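Local coordinates for carbon dioxide concentrating mechanism protein (Nostoc sp., PDB 4N8X), which probably forms the pentameric vertices of the shell of the carboxysome, the polyhedral compartment in which RuBisCO is sequestered, at residues K23-Q28 and A77-I82; Q28-D31 and N35-Q38. All coordinates share one frame; numbering follows the deposited sequence.

In the fold
Both interactions use strand 24-30 and share Q28, and their centres lie about 14 Å apart. Interaction 1 sits in the buried middle of the subunit, about 2 Å from the centre of the chain. There, strand 24-30 meets strand 77-88, which is not its neighbour in the sheet, and the touch is purely apolar. Interaction 2 lies further out, about 12 Å from that centre, and is only partly buried. It joins the end of strand 24-30 to the short strand 36-37 just after a turn. Five hydrogen bonds, three of them involving side chains, join the segments, along with some apolar packing. Both contacts have a neighbouring subunit of the pentamer nearby.

Interaction 1. Residues K23-Q28 and A77-I82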
ATOM      1  N   LYS A  23      15.853  -4.609 -16.433  1.00 20.37           N
ATOM      2  CA  LYS A  23      15.238  -3.633 -17.337  1.00 21.42           C
ATOM      3  C   LYS A  23      14.164  -2.860 -16.585  1.00 14.76           C
ATOM      4  O   LYS A  23      13.298  -3.468 -15.913  1.00 15.99           O
ATOM      5  CB  LYS A  23      14.608  -4.350 -18.536  1.00 23.77           C
ATOM      6  CG  LYS A  23      13.774  -3.458 -19.438  1.00 27.41           C
ATOM      7  CD  LYS A  23      13.099  -4.302 -20.475  1.00 32.45           C
ATOM      8  CE  LYS A  23      14.066  -4.815 -21.494  1.00 30.64           C
ATOM      9  NZ  LYS A  23      13.401  -5.765 -22.454  1.00 32.38           N
ATOM     10  N   LEU A  24      14.196  -1.529 -16.677  1.00 21.35           N
ATOM     11  CA  LEU A  24      13.164  -0.691 -16.043  1.00 16.93           C
ATOM     12  C   LEU A  24      12.359   0.001 -17.122  1.00 16.11           C
ATOM     13  O   LEU A  24      12.933   0.638 -18.018  1.00 20.67           O
ATOM     14  CB  LEU A  24      13.825   0.371 -15.182  1.00 15.70           C
ATOM     15  CG  LEU A  24      14.773  -0.290 -14.189  1.00 18.54           C
ATOM     16  CD1 LEU A  24      15.718   0.735 -13.630  1.00 20.38           C
ATOM     17  CD2 LEU A  24      13.910  -0.889 -13.079  1.00 23.67           C
ATOM     18  N   LEU A  25      11.037  -0.135 -17.047  1.00 12.17           N
ATOM     19  CA  LEU A  25      10.136   0.470 -18.036  1.00 17.68           C
ATOM     20  C   LEU A  25       9.347   1.624 -17.444  1.00 17.96           C
ATOM     21  O   LEU A  25       8.922   1.550 -16.289  1.00 16.98           O
ATOM     22  CB  LEU A  25       9.124  -0.562 -18.518  1.00 14.72           C
ATOM     23  CG  LEU A  25       9.723  -1.767 -19.266  1.00 17.34           C
ATOM     24  CD1 LEU A  25       8.595  -2.607 -19.878  1.00 20.10           C
ATOM     25  CD2 LEU A  25      10.685  -1.306 -20.336  1.00 16.35           C
ATOM     26  N   LEU A  26       9.103   2.668 -18.236  1.00 14.46           N
ATOM     27  CA  LEU A  26       8.211   3.769 -17.808  1.00 12.18           C
ATOM     28  C   LEU A  26       6.822   3.447 -18.349  1.00 15.87           C
ATOM     29  O   LEU A  26       6.625   3.307 -19.577  1.00 17.79           O
ATOM     30  CB  LEU A  26       8.690   5.108 -18.400  1.00 16.24           C
ATOM     31  CG  LEU A  26       7.807   6.350 -18.168  1.00 15.66           C
ATOM     32  CD1 LEU A  26       7.771   6.766 -16.668  1.00 20.44           C
ATOM     33  CD2 LEU A  26       8.304   7.449 -19.032  1.00 18.66           C
ATOM     34  N   LEU A  27       5.858   3.345 -17.439  1.00 12.40           N
ATOM     35  CA  LEU A  27       4.485   2.950 -17.778  1.00 15.01           C
ATOM     36  C   LEU A  27       3.471   4.063 -17.463  1.00 15.80           C
ATOM     37  O   LEU A  27       3.645   4.799 -16.496  1.00 18.28           O
ATOM     38  CB  LEU A  27       4.145   1.692 -16.982  1.00 12.60           C
ATOM     39  CG  LEU A  27       5.229   0.607 -17.146  1.00 18.53           C
ATOM     40  CD1 LEU A  27       4.903  -0.626 -16.300  1.00 26.39           C
ATOM     41  CD2 LEU A  27       5.326   0.156 -18.566  1.00 19.40           C
ATOM     42  N   GLN A  28       2.453   4.196 -18.311  1.00 16.27           N
ATOM     43  CA  GLN A  28       1.382   5.174 -18.131  1.00 16.61           C
ATOM     44  C   GLN A  28       0.165   4.389 -17.706  1.00 17.55           C
ATOM     45  O   GLN A  28      -0.268   3.494 -18.422  1.00 18.58           O
ATOM     46  CB  GLN A  28       1.109   5.932 -19.457  1.00 12.82           C
ATOM     47  CG  GLN A  28      -0.083   6.936 -19.396  1.00 13.76           C
ATOM     48  CD  GLN A  28      -0.331   7.652 -20.703  1.00 23.78           C
ATOM     49  OE1 GLN A  28       0.233   7.280 -21.731  1.00 22.89           O
ATOM     50  NE2 GLN A  28      -1.207   8.688 -20.682  1.00 20.83           N
ATOM     51  N   ALA A  77       7.362  -2.995  -8.170  1.00 13.81           N
ATOM     52  CA  ALA A  77       6.477  -2.989  -9.352  1.00 12.69           C
ATOM     53  C   ALA A  77       7.142  -3.752 -10.471  1.00 13.23           C
ATOM     54  O   ALA A  77       8.341  -3.547 -10.737  1.00 14.80           O
ATOM     55  CB  ALA A  77       6.107  -1.528  -9.820  1.00 12.18           C
ATOM     56  N   ALA A  78       6.397  -4.712 -11.026  1.00 17.28           N
ATOM     57  CA  ALA A  78       6.890  -5.600 -12.069  1.00 20.23           C
ATOM     58  C   ALA A  78       5.821  -5.807 -13.155  1.00 18.22           C
ATOM     59  O   ALA A  78       4.618  -5.901 -12.859  1.00 15.57           O
ATOM     60  CB  ALA A  78       7.369  -6.975 -11.454  1.00 16.69           C
ATOM     61  N   VAL A  79       6.277  -5.905 -14.399  1.00 18.08           N
ATOM     62  CA  VAL A  79       5.419  -6.319 -15.493  1.00 18.24           C
ATOM     63  C   VAL A  79       5.190  -7.827 -15.412  1.00 13.00           C
ATOM     64  O   VAL A  79       6.129  -8.588 -15.300  1.00 14.66           O
ATOM     65  CB  VAL A  79       6.020  -5.883 -16.841  1.00 20.88           C
ATOM     66  CG1 VAL A  79       5.257  -6.503 -18.012  1.00 21.43           C
ATOM     67  CG2 VAL A  79       6.025  -4.354 -16.930  1.00 16.10           C
ATOM     68  N   VAL A  80       3.923  -8.269 -15.369  1.00 14.07           N
ATOM     69  CA  VAL A  80       3.696  -9.691 -15.212  1.00 16.33           C
ATOM     70  C   VAL A  80       3.010 -10.309 -16.415  1.00 16.75           C
ATOM     71  O   VAL A  80       3.020 -11.530 -16.590  1.00 17.42           O
ATOM     72  CB  VAL A  80       2.952 -10.057 -13.873  1.00 25.21           C
ATOM     73  CG1 VAL A  80       3.721  -9.540 -12.670  1.00 24.26           C
ATOM     74  CG2 VAL A  80       1.494  -9.511 -13.830  1.00 14.67           C
ATOM     75  N   ALA A  81       2.411  -9.474 -17.250  1.00 15.12           N
ATOM     76  CA  ALA A  81       1.678 -10.005 -18.397  1.00 18.48           C
ATOM     77  C   ALA A  81       1.516  -8.924 -19.455  1.00 20.49           C
ATOM     78  O   ALA A  81       1.438  -7.746 -19.119  1.00 18.78           O
ATOM     79  CB  ALA A  81       0.300 -10.513 -17.940  1.00 21.50           C
ATOM     80  N   ILE A  82       1.471  -9.331 -20.722  1.00 19.10           N
ATOM     81  CA  ILE A  82       1.068  -8.439 -21.808  1.00 18.24           C
ATOM     82  C   ILE A  82      -0.392  -8.767 -22.161  1.00 19.86           C
ATOM     83  O   ILE A  82      -0.766  -9.930 -22.361  1.00 20.42           O
ATOM     84  CB  ILE A  82       1.949  -8.641 -23.062  1.00 17.29           C
ATOM     85  CG1 ILE A  82       3.391  -8.225 -22.768  1.00 16.45           C
ATOM     86  CG2 ILE A  82       1.362  -7.895 -24.312  1.00 18.78           C
ATOM     87  CD1 ILE A  82       4.447  -8.933 -23.686  1.00 17.80           C
TER
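L27 and L25 meet V79 through methyl groups alone. The closest touch is L27 CD1 to V79 CG2, at 3.9 Å. L25 CD1 reaches the same methyl, V79 CG2, at 4.3 Å. One branch of the valine therefore receives both leucines, and their two CD1 atoms approach it from directions roughly at right angles to each other. All three side chains set out toward the opposite segment.

The torsions explain the reach. In L27, CG stands anti to the carbonyl carbon (chi1 -51°), and CD1 then continues the chain in extended form (chi2 178°). This methyl thus becomes the far end of the side chain. L25 has nearly the same shape and also offers CD1. In V79, CG2 is the branch that lies anti to the carbonyl carbon, and it is the one turned to the leucines. CG1 stands anti to the backbone N and lies farther from both. The side chains of L27 and V79 cross obliquely, and their methyls CD1 and CG2 do the touching.

Strands 24-30 and 77-88 are not paired. Strands 2-11 and 55-60 lie between them in the sheet order, and the L25 and V79 CA atoms are 8.6 Å apart. The contact spans the inside of the beta barrel, in a family of the OB clan. L27 also packs on A4, V6, A43 and I58, so three other strands share this interior. Beyond V79, A81 and I82 pair antiparallel with a strand of a neighbouring subunit.

No hydrogen bond joins the two segments. The contact is small, with 84 Å² buried in all, and its chemistry implies that the two walls meet here by dispersion and the hydrophobic effect.

Interaction 2. Residues Q28-D31 and N35-Q38; sequences QLVD and NLLQ
D31 OD1 takes the backbone N-H of N35 at 2.9 Å and, within the turn, a weak hydrogen bond from E33 N. N35 N comes from above the carboxylate plane. The other oxygen, D31 OD2, uses its syn lone pair to accept N35 ND2 at 3.2 Å, in a nearly straight bond (174°). The carboxylate and amide planes are turned 71° apart. With CG between its backbone N and carbonyl carbon (chi1 74°), D31 brings its carboxylate to the backbone N and side-chain amide of N35. Its own backbone N binds N35 O at 2.9 Å.

The hairpin continues with V30 and L36 as an antiparallel non-hydrogen-bonded pair. V30 CG2 meets L36 CD2 at 3.7 Å, their side chains crossing at a slant. Next, L37 N binds L29 O at 3.0 Å. L37 CD1 meets L29 CB at 4.1 Å, and its CD2 lies toward D31 CB.

Q28 adds a side-chain bond next to the corner at Q38. Its chain is extended, with CG anti to the backbone N. NE2 gives an N-H to L37 O at 2.8 Å, with that oxygen in the amide plane. NE2 lies 3.4 Å from L36 CB, the side chains crossing at about a right angle. R7 NH2 binds Q28 OE1, so both ends of the amide are held.

Strand 24-30 lies between strands 39-44 and 2-11: backbone bonds join L29 to K39, Q28 to K5 and V30 to I3. Y40 OH of a neighbouring subunit hydrogen-bonds V30 O.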
ATOM      1  N   GLN A  28       2.453   4.196 -18.311  1.00 16.27           N
ATOM      2  CA  GLN A  28       1.382   5.174 -18.131  1.00 16.61           C
ATOM      3  C   GLN A  28       0.165   4.389 -17.706  1.00 17.55           C
ATOM      4  O   GLN A  28      -0.268   3.494 -18.422  1.00 18.58           O
ATOM      5  CB  GLN A  28       1.109   5.932 -19.457  1.00 12.82           C
ATOM      6  CG  GLN A  28      -0.083   6.936 -19.396  1.00 13.76           C
ATOM      7  CD  GLN A  28      -0.331   7.652 -20.703  1.00 23.78           C
ATOM      8  OE1 GLN A  28       0.233   7.280 -21.731  1.00 22.89           O
ATOM      9  NE2 GLN A  28      -1.207   8.688 -20.682  1.00 20.83           N
ATOM     10  N   LEU A  29      -0.386   4.734 -16.541  1.00 19.61           N
ATOM     11  CA  LEU A  29      -1.514   4.010 -15.948  1.00 23.37           C
ATOM     12  C   LEU A  29      -2.794   4.132 -16.762  1.00 15.40           C
ATOM     13  O   LEU A  29      -3.016   5.119 -17.446  1.00 16.09           O
ATOM     14  CB  LEU A  29      -1.763   4.482 -14.505  1.00 22.30           C
ATOM     15  CG  LEU A  29      -0.757   3.846 -13.520  1.00 24.58           C
ATOM     16  CD1 LEU A  29      -0.753   2.356 -13.673  1.00 21.94           C
ATOM     17  CD2 LEU A  29       0.661   4.354 -13.670  1.00 23.46           C
ATOM     18  N   VAL A  30      -3.626   3.101 -16.695  1.00 16.04           N
ATOM     19  CA  VAL A  30      -4.921   3.077 -17.397  1.00 13.93           C
ATOM     20  C   VAL A  30      -6.002   2.984 -16.324  1.00 14.54           C
ATOM     21  O   VAL A  30      -5.795   2.312 -15.291  1.00 15.16           O
ATOM     22  CB  VAL A  30      -4.982   1.871 -18.384  1.00 14.91           C
ATOM     23  CG1 VAL A  30      -6.381   1.679 -18.972  1.00 18.30           C
ATOM     24  CG2 VAL A  30      -3.949   2.052 -19.530  1.00 17.82           C
ATOM     25  N   ASP A  31      -7.126   3.664 -16.526  1.00 18.96           N
ATOM     26  CA  ASP A  31      -8.237   3.540 -15.587  1.00 21.12           C
ATOM     27  C   ASP A  31      -9.167   2.380 -15.968  1.00 24.85           C
ATOM     28  O   ASP A  31      -8.914   1.654 -16.932  1.00 23.61           O
ATOM     29  CB  ASP A  31      -9.022   4.862 -15.389  1.00 18.00           C
ATOM     30  CG  ASP A  31      -9.921   5.236 -16.565  1.00 21.97           C
ATOM     31  OD1 ASP A  31     -10.100   4.443 -17.527  1.00 22.50           O
ATOM     32  OD2 ASP A  31     -10.484   6.357 -16.534  1.00 21.95           O
ATOM     33  N   ASN A  35      -9.236   4.355 -20.259  1.00 23.40           N
ATOM     34  CA  ASN A  35      -8.580   5.635 -20.569  1.00 25.73           C
ATOM     35  C   ASN A  35      -7.190   5.771 -19.975  1.00 23.21           C
ATOM     36  O   ASN A  35      -6.934   5.404 -18.820  1.00 17.39           O
ATOM     37  CB  ASN A  35      -9.430   6.837 -20.135  1.00 22.95           C
ATOM     38  CG  ASN A  35     -10.872   6.701 -20.507  1.00 22.91           C
ATOM     39  OD1 ASN A  35     -11.234   6.740 -21.685  1.00 24.20           O
ATOM     40  ND2 ASN A  35     -11.733   6.621 -19.492  1.00 23.40           N
ATOM     41  N   LEU A  36      -6.275   6.306 -20.760  1.00 24.96           N
ATOM     42  CA  LEU A  36      -4.959   6.579 -20.236  1.00 21.81           C
ATOM     43  C   LEU A  36      -5.065   7.782 -19.293  1.00 21.55           C
ATOM     44  O   LEU A  36      -5.889   8.679 -19.516  1.00 23.85           O
ATOM     45  CB  LEU A  36      -3.984   6.863 -21.387  1.00 22.99           C
ATOM     46  CG  LEU A  36      -3.831   5.651 -22.309  1.00 22.62           C
ATOM     47  CD1 LEU A  36      -3.551   6.151 -23.764  1.00 23.37           C
ATOM     48  CD2 LEU A  36      -2.749   4.756 -21.789  1.00 26.70           C
ATOM     49  N   LEU A  37      -4.260   7.762 -18.230  1.00 21.51           N
ATOM     50  CA  LEU A  37      -4.264   8.792 -17.192  1.00 20.20           C
ATOM     51  C   LEU A  37      -2.961   9.549 -17.297  1.00 24.52           C
ATOM     52  O   LEU A  37      -2.052   9.107 -18.012  1.00 23.85           O
ATOM     53  CB  LEU A  37      -4.293   8.130 -15.819  1.00 19.99           C
ATOM     54  CG  LEU A  37      -5.483   7.251 -15.491  1.00 22.00           C
ATOM     55  CD1 LEU A  37      -5.277   6.620 -14.144  1.00 22.15           C
ATOM     56  CD2 LEU A  37      -6.728   8.140 -15.481  1.00 24.88           C
ATOM     57  N   GLN A  38      -2.848  10.673 -16.587  1.00 25.47           N
ATOM     58  CA  GLN A  38      -1.552  11.368 -16.513  1.00 29.19           C
ATOM     59  C   GLN A  38      -0.818  10.959 -15.232  1.00 31.47           C
ATOM     60  O   GLN A  38      -0.351  11.805 -14.475  1.00 37.11           O
ATOM     61  CB  GLN A  38      -1.715  12.898 -16.620  1.00 25.71           C
ATOM     62  CG  GLN A  38      -2.308  13.362 -17.980  1.00 25.13           C
ATOM     63  CD  GLN A  38      -1.422  12.977 -19.178  1.00 33.06           C
ATOM     64  OE1 GLN A  38      -0.216  12.794 -19.024  1.00 36.96           O
ATOM     65  NE2 GLN A  38      -2.024  12.824 -20.357  1.00 31.89           N
TER